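Local structure of ATP-dependent protease subunit HslV (Trypanosoma brucei brucei, 4HNZ) at residues I123-T128 with D160-E165; T2-R7 with K147-A152; L15-V20 with A32-R37. The protein forms the proteolytic chamber of the mitochondrial HslVU complex, hydrolysing the proteins that its ATPase partner HslU unfolds, and thereby controls levels of the DNA helicase PIF2. One frame throughout, in Å; residues are numbered along the deposited sequence.

Interaction 1. Residues I123-T128 with D160-E165; sequences IGSGGT and DVFSNE. With MG (magnesium ion), chain M.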
loop_
_atom_site.group_PDB
_atom_site.type_symbol
_atom_site.label_atom_id
_atom_site.label_comp_id
_atom_site.label_asym_id
_atom_site.label_seq_id
_atom_site.Cartn_x
_atom_site.Cartn_y
_atom_site.Cartn_z
ATOM N N ILE A 123 -10.945 25.878 -14.859
ATOM C CA ILE A 123 -10.372 24.561 -14.669
ATOM C C ILE A 123 -8.845 24.633 -14.478
ATOM O O ILE A 123 -8.229 25.682 -14.650
ATOM C CB ILE A 123 -10.650 23.623 -15.851
ATOM C CG1 ILE A 123 -10.198 24.228 -17.178
ATOM C CG2 ILE A 123 -12.132 23.316 -15.903
ATOM C CD1 ILE A 123 -10.272 23.299 -18.372
ATOM N N GLY A 124 -8.266 23.463 -14.128
ATOM C CA GLY A 124 -6.837 23.299 -13.930
ATOM C C GLY A 124 -6.479 23.382 -12.460
ATOM O O GLY A 124 -7.265 23.801 -11.663
ATOM N N SER A 125 -5.254 23.021 -12.131
ATOM C CA SER A 125 -4.721 23.191 -10.804
ATOM C C SER A 125 -4.912 24.595 -10.292
ATOM O O SER A 125 -5.014 24.802 -9.098
ATOM C CB SER A 125 -3.206 22.854 -10.822
ATOM O OG SER A 125 -2.544 23.546 -11.892
ATOM N N GLY A 126 -4.891 25.602 -11.157
ATOM C CA GLY A 126 -5.063 26.983 -10.672
ATOM C C GLY A 126 -6.476 27.557 -10.779
ATOM O O GLY A 126 -6.742 28.675 -10.297
ATOM N N GLY A 127 -7.371 26.793 -11.366
ATOM C CA GLY A 127 -8.684 27.287 -11.746
ATOM C C GLY A 127 -9.537 27.787 -10.630
ATOM O O GLY A 127 -10.186 28.803 -10.742
ATOM N N THR A 128 -9.499 27.102 -9.512
ATOM C CA THR A 128 -10.300 27.511 -8.404
ATOM C C THR A 128 -9.799 28.827 -7.791
ATOM O O THR A 128 -10.611 29.614 -7.308
ATOM C CB THR A 128 -10.390 26.397 -7.349
ATOM O OG1 THR A 128 -10.910 25.209 -7.998
ATOM C CG2 THR A 128 -11.437 26.756 -6.270
ATOM N N ASP A 160 -0.422 29.189 -7.957
ATOM C CA ASP A 160 -0.282 27.857 -8.513
ATOM C C ASP A 160 1.121 27.691 -9.119
ATOM O O ASP A 160 1.432 28.280 -10.123
ATOM C CB ASP A 160 -1.356 27.638 -9.592
ATOM C CG ASP A 160 -1.327 26.232 -10.211
ATOM O OD1 ASP A 160 -0.764 25.295 -9.587
ATOM O OD2 ASP A 160 -1.819 26.098 -11.356
ATOM N N VAL A 161 1.933 26.813 -8.524
ATOM C CA VAL A 161 3.220 26.525 -9.062
ATOM C C VAL A 161 3.134 25.888 -10.442
ATOM O O VAL A 161 4.126 25.877 -11.153
ATOM C CB VAL A 161 4.073 25.621 -8.135
ATOM C CG1 VAL A 161 4.181 26.228 -6.741
ATOM C CG2 VAL A 161 3.511 24.211 -8.002
ATOM N N PHE A 162 1.948 25.360 -10.820
ATOM C CA PHE A 162 1.775 24.664 -12.135
ATOM C C PHE A 162 1.235 25.519 -13.228
ATOM O O PHE A 162 0.907 25.001 -14.281
ATOM C CB PHE A 162 0.922 23.381 -11.972
ATOM C CG PHE A 162 1.510 22.409 -10.959
ATOM C CD1 PHE A 162 2.764 21.824 -11.175
ATOM C CD2 PHE A 162 0.832 22.108 -9.758
ATOM C CE1 PHE A 162 3.278 20.909 -10.271
ATOM C CE2 PHE A 162 1.383 21.240 -8.834
ATOM C CZ PHE A 162 2.589 20.619 -9.093
ATOM N N SER A 163 1.163 26.816 -12.999
ATOM C CA SER A 163 0.748 27.763 -14.018
ATOM C C SER A 163 1.742 28.942 -14.053
ATOM O O SER A 163 2.341 29.294 -13.009
ATOM C CB SER A 163 -0.659 28.308 -13.706
ATOM O OG SER A 163 -1.604 27.256 -13.545
ATOM N N ASN A 164 1.916 29.573 -15.229
ATOM C CA ASN A 164 2.855 30.728 -15.308
ATOM C C ASN A 164 2.152 32.034 -15.615
ATOM O O ASN A 164 0.929 32.088 -15.729
ATOM C CB ASN A 164 4.012 30.436 -16.274
ATOM C CG ASN A 164 3.570 30.327 -17.730
ATOM O OD1 ASN A 164 2.437 30.675 -18.105
ATOM N ND2 ASN A 164 4.477 29.877 -18.571
ATOM N N GLU A 165 2.949 33.053 -15.817
ATOM C CA GLU A 165 2.454 34.403 -15.957
ATOM C C GLU A 165 2.160 34.821 -17.383
ATOM O O GLU A 165 1.842 35.949 -17.602
ATOM C CB GLU A 165 3.456 35.392 -15.329
ATOM C CG GLU A 165 4.742 35.611 -16.143
ATOM C CD GLU A 165 5.891 34.611 -15.852
ATOM O OE1 GLU A 165 5.648 33.445 -15.409
ATOM O OE2 GLU A 165 7.070 35.035 -16.023
HETATM MG MG MG M . 3.056 30.059 -10.817
HETATM O O HOH W 1 5.172 28.731 -11.530
#
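In the threonine-protease active site of this Ntn-hydrolase fold, Ser125 and Asp160 meet beside the N-terminal Thr1, the nucleophile by similarity. Ser125 stands in the loop just before helix 127-137; Asp160 begins the type I turn, through Ser163, that follows helix 145-159. Ser125 OG donates to Asp160 OD2 at 2.7 Å, reaching it on the syn side of the carboxylate, 23° out of its plane. Asp160 CG is anti to the backbone N (chi1 -178°), and OD2 is the oxygen that meets the hydroxyl. Ser125 OG also bonds to Thr1 N, so it links the start of the chain to the aspartate. Gly126 lies close as well: its N is 3.1 Å from Asp160 OD2, at an angle too poor for a hydrogen bond. Phe162 CB also comes within 3.5 Å of Ser125 OG.

The carboxylate is held from within its own turn as well. Phe162 N donates to Asp160 OD1 over 3.0 Å, from well above the carboxylate plane, which makes an Asx turn. The backbone of the same turn faces a magnesium ion, whose coordination includes the carbonyl of Thr157. Ser163 O binds the ion at 2.4 Å and Asp160 O at 2.5 Å, while a water bound to the metal donates to Val161 O.

Interaction 2. Residues T2-R7 with K147-A152; sequences TILSVR and KIARKA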
loop_
_atom_site.group_PDB
_atom_site.type_symbol
_atom_site.label_atom_id
_atom_site.label_comp_id
_atom_site.label_asym_id
_atom_site.label_seq_id
_atom_site.Cartn_x
_atom_site.Cartn_y
_atom_site.Cartn_z
ATOM N N THR A 2 -4.107 26.903 -15.577
ATOM C CA THR A 2 -5.234 27.757 -15.238
ATOM C C THR A 2 -5.900 28.188 -16.527
ATOM O O THR A 2 -5.269 28.809 -17.371
ATOM C CB THR A 2 -4.779 28.995 -14.480
ATOM O OG1 THR A 2 -3.986 28.604 -13.335
ATOM C CG2 THR A 2 -5.951 29.776 -14.017
ATOM N N ILE A 3 -7.153 27.753 -16.719
ATOM C CA ILE A 3 -7.991 28.226 -17.744
ATOM C C ILE A 3 -9.161 28.902 -17.051
ATOM O O ILE A 3 -9.804 28.303 -16.183
ATOM C CB ILE A 3 -8.576 27.101 -18.627
ATOM C CG1 ILE A 3 -7.544 26.080 -19.039
ATOM C CG2 ILE A 3 -9.239 27.673 -19.871
ATOM C CD1 ILE A 3 -6.482 26.618 -19.916
ATOM N N LEU A 4 -9.481 30.124 -17.476
ATOM C CA LEU A 4 -10.508 30.922 -16.841
ATOM C C LEU A 4 -11.353 31.582 -17.883
ATOM O O LEU A 4 -10.848 32.158 -18.869
ATOM C CB LEU A 4 -9.862 31.972 -15.982
ATOM C CG LEU A 4 -10.803 33.017 -15.438
ATOM C CD1 LEU A 4 -11.733 32.402 -14.420
ATOM C CD2 LEU A 4 -10.063 34.175 -14.789
ATOM N N SER A 5 -12.658 31.525 -17.688
ATOM C CA SER A 5 -13.613 32.235 -18.547
ATOM C C SER A 5 -14.465 33.153 -17.680
ATOM O O SER A 5 -14.989 32.737 -16.660
ATOM C CB SER A 5 -14.531 31.234 -19.256
ATOM O OG SER A 5 -15.512 31.906 -20.043
ATOM N N VAL A 6 -14.631 34.400 -18.107
ATOM C CA VAL A 6 -15.514 35.346 -17.456
ATOM C C VAL A 6 -16.462 36.000 -18.478
ATOM O O VAL A 6 -16.009 36.506 -19.490
ATOM C CB VAL A 6 -14.701 36.494 -16.840
ATOM C CG1 VAL A 6 -15.600 37.459 -16.123
ATOM C CG2 VAL A 6 -13.631 35.936 -15.897
ATOM N N ARG A 7 -17.751 35.931 -18.212
ATOM C CA ARG A 7 -18.743 36.579 -19.002
ATOM C C ARG A 7 -19.280 37.721 -18.153
ATOM O O ARG A 7 -19.781 37.494 -17.065
ATOM C CB ARG A 7 -19.880 35.593 -19.365
ATOM C CG ARG A 7 -21.040 36.211 -20.135
ATOM C CD ARG A 7 -22.099 35.168 -20.574
ATOM N NE ARG A 7 -21.619 34.374 -21.709
ATOM C CZ ARG A 7 -21.075 33.156 -21.627
ATOM N NH1 ARG A 7 -20.967 32.535 -20.452
ATOM N NH2 ARG A 7 -20.611 32.537 -22.732
ATOM N N LYS A 147 -10.743 42.779 -17.794
ATOM C CA LYS A 147 -9.959 43.315 -16.694
ATOM C C LYS A 147 -10.059 42.337 -15.496
ATOM O O LYS A 147 -9.071 42.039 -14.860
ATOM C CB LYS A 147 -10.415 44.723 -16.351
ATOM C CG LYS A 147 -9.440 45.462 -15.483
ATOM C CD LYS A 147 -9.889 46.882 -15.131
ATOM C CE LYS A 147 -8.882 47.506 -14.140
ATOM N NZ LYS A 147 -9.288 48.844 -13.601
ATOM N N ILE A 148 -11.249 41.804 -15.262
ATOM C CA ILE A 148 -11.448 40.828 -14.218
ATOM C C ILE A 148 -10.581 39.606 -14.461
ATOM O O ILE A 148 -9.852 39.159 -13.560
ATOM C CB ILE A 148 -12.901 40.402 -14.136
ATOM C CG1 ILE A 148 -13.749 41.538 -13.634
ATOM C CG2 ILE A 148 -13.079 39.248 -13.186
ATOM C CD1 ILE A 148 -15.220 41.329 -13.874
ATOM N N ALA A 149 -10.635 39.081 -15.681
ATOM C CA ALA A 149 -9.897 37.886 -16.033
ATOM C C ALA A 149 -8.390 38.048 -15.876
ATOM O O ALA A 149 -7.743 37.158 -15.331
ATOM C CB ALA A 149 -10.231 37.426 -17.448
ATOM N N ARG A 150 -7.840 39.165 -16.301
ATOM C CA ARG A 150 -6.382 39.391 -16.195
ATOM C C ARG A 150 -5.914 39.465 -14.781
ATOM O O ARG A 150 -4.896 38.919 -14.420
ATOM C CB ARG A 150 -5.969 40.681 -16.896
ATOM C CG ARG A 150 -5.965 40.535 -18.409
ATOM C CD ARG A 150 -5.544 41.820 -19.147
ATOM N NE ARG A 150 -5.545 41.592 -20.595
ATOM C CZ ARG A 150 -4.672 40.812 -21.257
ATOM N NH1 ARG A 150 -4.771 40.679 -22.567
ATOM N NH2 ARG A 150 -3.680 40.190 -20.627
ATOM N N LYS A 151 -6.680 40.154 -13.965
ATOM C CA LYS A 151 -6.349 40.280 -12.571
ATOM C C LYS A 151 -6.427 38.893 -11.893
ATOM O O LYS A 151 -5.585 38.543 -11.076
ATOM C CB LYS A 151 -7.330 41.265 -11.938
ATOM C CG LYS A 151 -6.714 42.462 -11.239
ATOM C CD LYS A 151 -6.475 42.161 -9.768
ATOM C CE LYS A 151 -6.131 43.419 -8.975
ATOM N NZ LYS A 151 -7.383 44.170 -8.574
ATOM N N ALA A 152 -7.488 38.147 -12.198
ATOM C CA ALA A 152 -7.700 36.870 -11.596
ATOM C C ALA A 152 -6.618 35.888 -12.005
ATOM O O ALA A 152 -6.136 35.144 -11.177
ATOM C CB ALA A 152 -9.058 36.349 -11.925
#
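Leu4 and Val6 point their side chains from one face of strand 3-8 at the helical segment 147-152, and both touch the methyl of Ala149. Leu4 CG is anti to the backbone N (chi1 170°), and from CG the CD2 branch does the touching: it lies 3.7 Å from Ala152 CB and 4.2 Å from Ala149 CB, one helical turn apart on the near side of the helix. Leu4 CD2 also lies 3.8 Å from Ala149 O. Val6 divides its two branches, CG2 meeting Ala149 CB at 4.0 Å and CG1 turning to Ile148 CG2 at a looser 4.3 Å. This is one of the sheet-to-helix layers of the alpha-beta-beta-alpha sandwich of Ntn hydrolases, with strand and helix running roughly antiparallel, 154° between their directions. Small alanines let the backbones come close, the segment axes passing 8.4 Å apart. Contact across the interface is apolar, without a hydrogen bond. Ala149 also packs on Val13 and Leu15 of the adjoining strand 11-22, and Met153, one turn beyond, covers Leu4 further. Helix 127-137 sets Ala133 against Ala152 and Ala134 against Ile148.

Interaction 3. Residues L15-V20 with A32-R37; sequences LGDRQV and ACKLRR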
loop_
_atom_site.group_PDB
_atom_site.type_symbol
_atom_site.label_atom_id
_atom_site.label_comp_id
_atom_site.label_asym_id
_atom_site.label_seq_id
_atom_site.Cartn_x
_atom_site.Cartn_y
_atom_site.Cartn_z
ATOM N N LEU A 15 -9.167 32.779 -21.023
ATOM C CA LEU A 15 -7.775 32.977 -20.842
ATOM C C LEU A 15 -7.158 31.664 -20.390
ATOM O O LEU A 15 -7.778 30.932 -19.616
ATOM C CB LEU A 15 -7.497 34.003 -19.750
ATOM C CG LEU A 15 -7.503 35.457 -20.190
ATOM C CD1 LEU A 15 -8.939 35.846 -20.511
ATOM C CD2 LEU A 15 -6.940 36.379 -19.103
ATOM N N GLY A 16 -5.928 31.420 -20.811
ATOM C CA GLY A 16 -5.156 30.268 -20.358
ATOM C C GLY A 16 -3.691 30.578 -20.208
ATOM O O GLY A 16 -3.141 31.382 -20.945
ATOM N N ASP A 17 -3.069 29.935 -19.257
ATOM C CA ASP A 17 -1.639 30.130 -19.090
ATOM C C ASP A 17 -0.895 29.304 -20.159
ATOM O O ASP A 17 -1.511 28.596 -20.945
ATOM C CB ASP A 17 -1.188 29.813 -17.666
ATOM C CG ASP A 17 -0.952 28.348 -17.452
ATOM O OD1 ASP A 17 -1.942 27.562 -17.605
ATOM O OD2 ASP A 17 0.211 27.950 -17.147
ATOM N N ARG A 18 0.431 29.326 -20.087
ATOM C CA ARG A 18 1.231 28.695 -21.108
ATOM C C ARG A 18 2.283 27.729 -20.589
ATOM O O ARG A 18 3.181 27.311 -21.365
ATOM C CB ARG A 18 1.887 29.782 -22.007
ATOM C CG ARG A 18 0.927 30.843 -22.568
ATOM C CD ARG A 18 1.616 31.971 -23.387
ATOM N NE ARG A 18 1.358 31.664 -24.785
ATOM C CZ ARG A 18 2.224 31.599 -25.783
ATOM N NH1 ARG A 18 3.501 31.939 -25.643
ATOM N NH2 ARG A 18 1.784 31.220 -26.941
ATOM N N GLN A 19 2.180 27.311 -19.332
ATOM C CA GLN A 19 3.185 26.416 -18.747
ATOM C C GLN A 19 2.863 24.981 -19.010
ATOM O O GLN A 19 1.802 24.526 -18.709
ATOM C CB GLN A 19 3.289 26.635 -17.233
ATOM C CG GLN A 19 4.386 25.832 -16.549
ATOM C CD GLN A 19 4.520 26.230 -15.098
ATOM O OE1 GLN A 19 4.760 27.370 -14.841
ATOM N NE2 GLN A 19 4.408 25.298 -14.156
ATOM N N VAL A 20 3.814 24.206 -19.486
ATOM C CA VAL A 20 3.667 22.742 -19.474
ATOM C C VAL A 20 4.660 22.146 -18.497
ATOM O O VAL A 20 5.874 22.405 -18.566
ATOM C CB VAL A 20 3.932 22.144 -20.857
ATOM C CG1 VAL A 20 3.821 20.600 -20.816
ATOM C CG2 VAL A 20 2.950 22.714 -21.892
ATOM N N ALA A 32 3.401 27.383 -24.285
ATOM C CA ALA A 32 2.401 26.528 -24.947
ATOM C C ALA A 32 1.028 27.196 -24.993
ATOM O O ALA A 32 0.545 27.675 -23.960
ATOM C CB ALA A 32 2.265 25.220 -24.199
ATOM N N CYS A 33 0.321 27.108 -26.120
ATOM C CA CYS A 33 -0.993 27.676 -26.216
ATOM C C CYS A 33 -2.041 26.631 -25.808
ATOM O O CYS A 33 -2.037 25.516 -26.287
ATOM C CB CYS A 33 -1.251 28.176 -27.650
ATOM S SG CYS A 33 -2.783 29.160 -27.688
ATOM N N LYS A 34 -2.966 27.002 -24.945
ATOM C CA LYS A 34 -3.934 26.044 -24.440
ATOM C C LYS A 34 -5.362 26.403 -24.862
ATOM O O LYS A 34 -6.315 25.797 -24.376
ATOM C CB LYS A 34 -3.856 25.969 -22.904
ATOM C CG LYS A 34 -2.526 25.482 -22.404
ATOM C CD LYS A 34 -2.453 25.505 -20.912
ATOM C CE LYS A 34 -1.028 25.190 -20.482
ATOM N NZ LYS A 34 -0.848 25.415 -19.023
ATOM N N LEU A 35 -5.495 27.359 -25.785
ATOM C CA LEU A 35 -6.793 27.751 -26.339
ATOM C C LEU A 35 -6.857 27.392 -27.798
ATOM O O LEU A 35 -5.851 27.408 -28.484
ATOM C CB LEU A 35 -6.992 29.243 -26.209
ATOM C CG LEU A 35 -6.703 29.820 -24.820
ATOM C CD1 LEU A 35 -7.087 31.283 -24.803
ATOM C CD2 LEU A 35 -7.465 29.073 -23.744
ATOM N N ARG A 36 -8.028 27.032 -28.290
ATOM C CA ARG A 36 -8.195 26.816 -29.711
ATOM C C ARG A 36 -9.476 27.475 -30.155
ATOM O O ARG A 36 -10.479 27.500 -29.417
ATOM C CB ARG A 36 -8.245 25.335 -30.034
ATOM C CG ARG A 36 -6.965 24.558 -29.805
ATOM C CD ARG A 36 -5.829 24.942 -30.749
ATOM N NE ARG A 36 -4.662 24.061 -30.514
ATOM C CZ ARG A 36 -3.778 24.185 -29.508
ATOM N NH1 ARG A 36 -3.864 25.166 -28.615
ATOM N NH2 ARG A 36 -2.787 23.316 -29.393
ATOM N N ARG A 37 -9.412 28.055 -31.325
ATOM C CA ARG A 37 -10.554 28.603 -31.986
ATOM C C ARG A 37 -11.086 27.415 -32.785
ATOM O O ARG A 37 -10.383 26.899 -33.614
ATOM C CB ARG A 37 -10.060 29.704 -32.921
ATOM C CG ARG A 37 -11.127 30.571 -33.566
ATOM C CD ARG A 37 -11.233 31.917 -32.881
ATOM N NE ARG A 37 -12.567 32.483 -33.049
ATOM C CZ ARG A 37 -13.024 33.538 -32.388
ATOM N NH1 ARG A 37 -12.263 34.184 -31.505
ATOM N NH2 ARG A 37 -14.263 33.949 -32.600
HETATM O O HOH W 2 -2.663 29.334 -23.547
#
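Lys34 NZ is gripped by two oxygens of segment 15-20, Asp17 OD1 and Gln19 O, each at 2.8 Å, and by Thr1 OG1. The aspartate bond is a salt bridge, entered from above the carboxylate plane; at Gln19 the donor is tilted 31° from the carbonyl plane. Beyond CG the lysine chain is extended, running past Asp17 O, which CD approaches to 3.2 Å. Asp17 is fixed by an Asx turn, Gln19 N donating to OD2, and its carboxylate takes further bonds from Thr2 N and Asn164 N.

The backbones are tied together where strand 11-22 passes the approach to strand 35-39. Ala32 N donates to Arg18 O at 2.9 Å, in the carbonyl plane on a lone pair, and a water joins Asp17 O to Lys34 N. Ala32 CB packs on Val20 CG2 at 3.5 Å, while Ala32 C lies over one face of the Arg18 guanidinium, whose NE is engaged by Asp168.

A threonine, lysine and aspartate brought together in this way are consistent with the catalytic arrangement of proteasome-type proteases. With Asp17 held by its own turn and by neighbouring amides, the bonds to Asp17 and Gln19 position Lys34 NZ beside the Thr1 hydroxyl.

All three contacts are buried, yet their chemistry follows their place in the sandwich. Interaction 2 is purely apolar, helix against sheet, whereas interactions 1 and 3 are mainly polar and both reach Thr1, interaction 1 at its amino group and interaction 3 at its hydroxyl. Interaction 3 buries the most surface, 411 Å², against 186 Å² for interaction 2 and 145 Å² for interaction 1. They share elements: strands 3-8 and 11-22, of interactions 2 and 3, are neighbours in one sheet, and helix 145-159 runs from interaction 2 into the magnesium-binding turn of interaction 1. Thr2 OG1 bonds to Ser163 OG, joining interaction 2 to interaction 1.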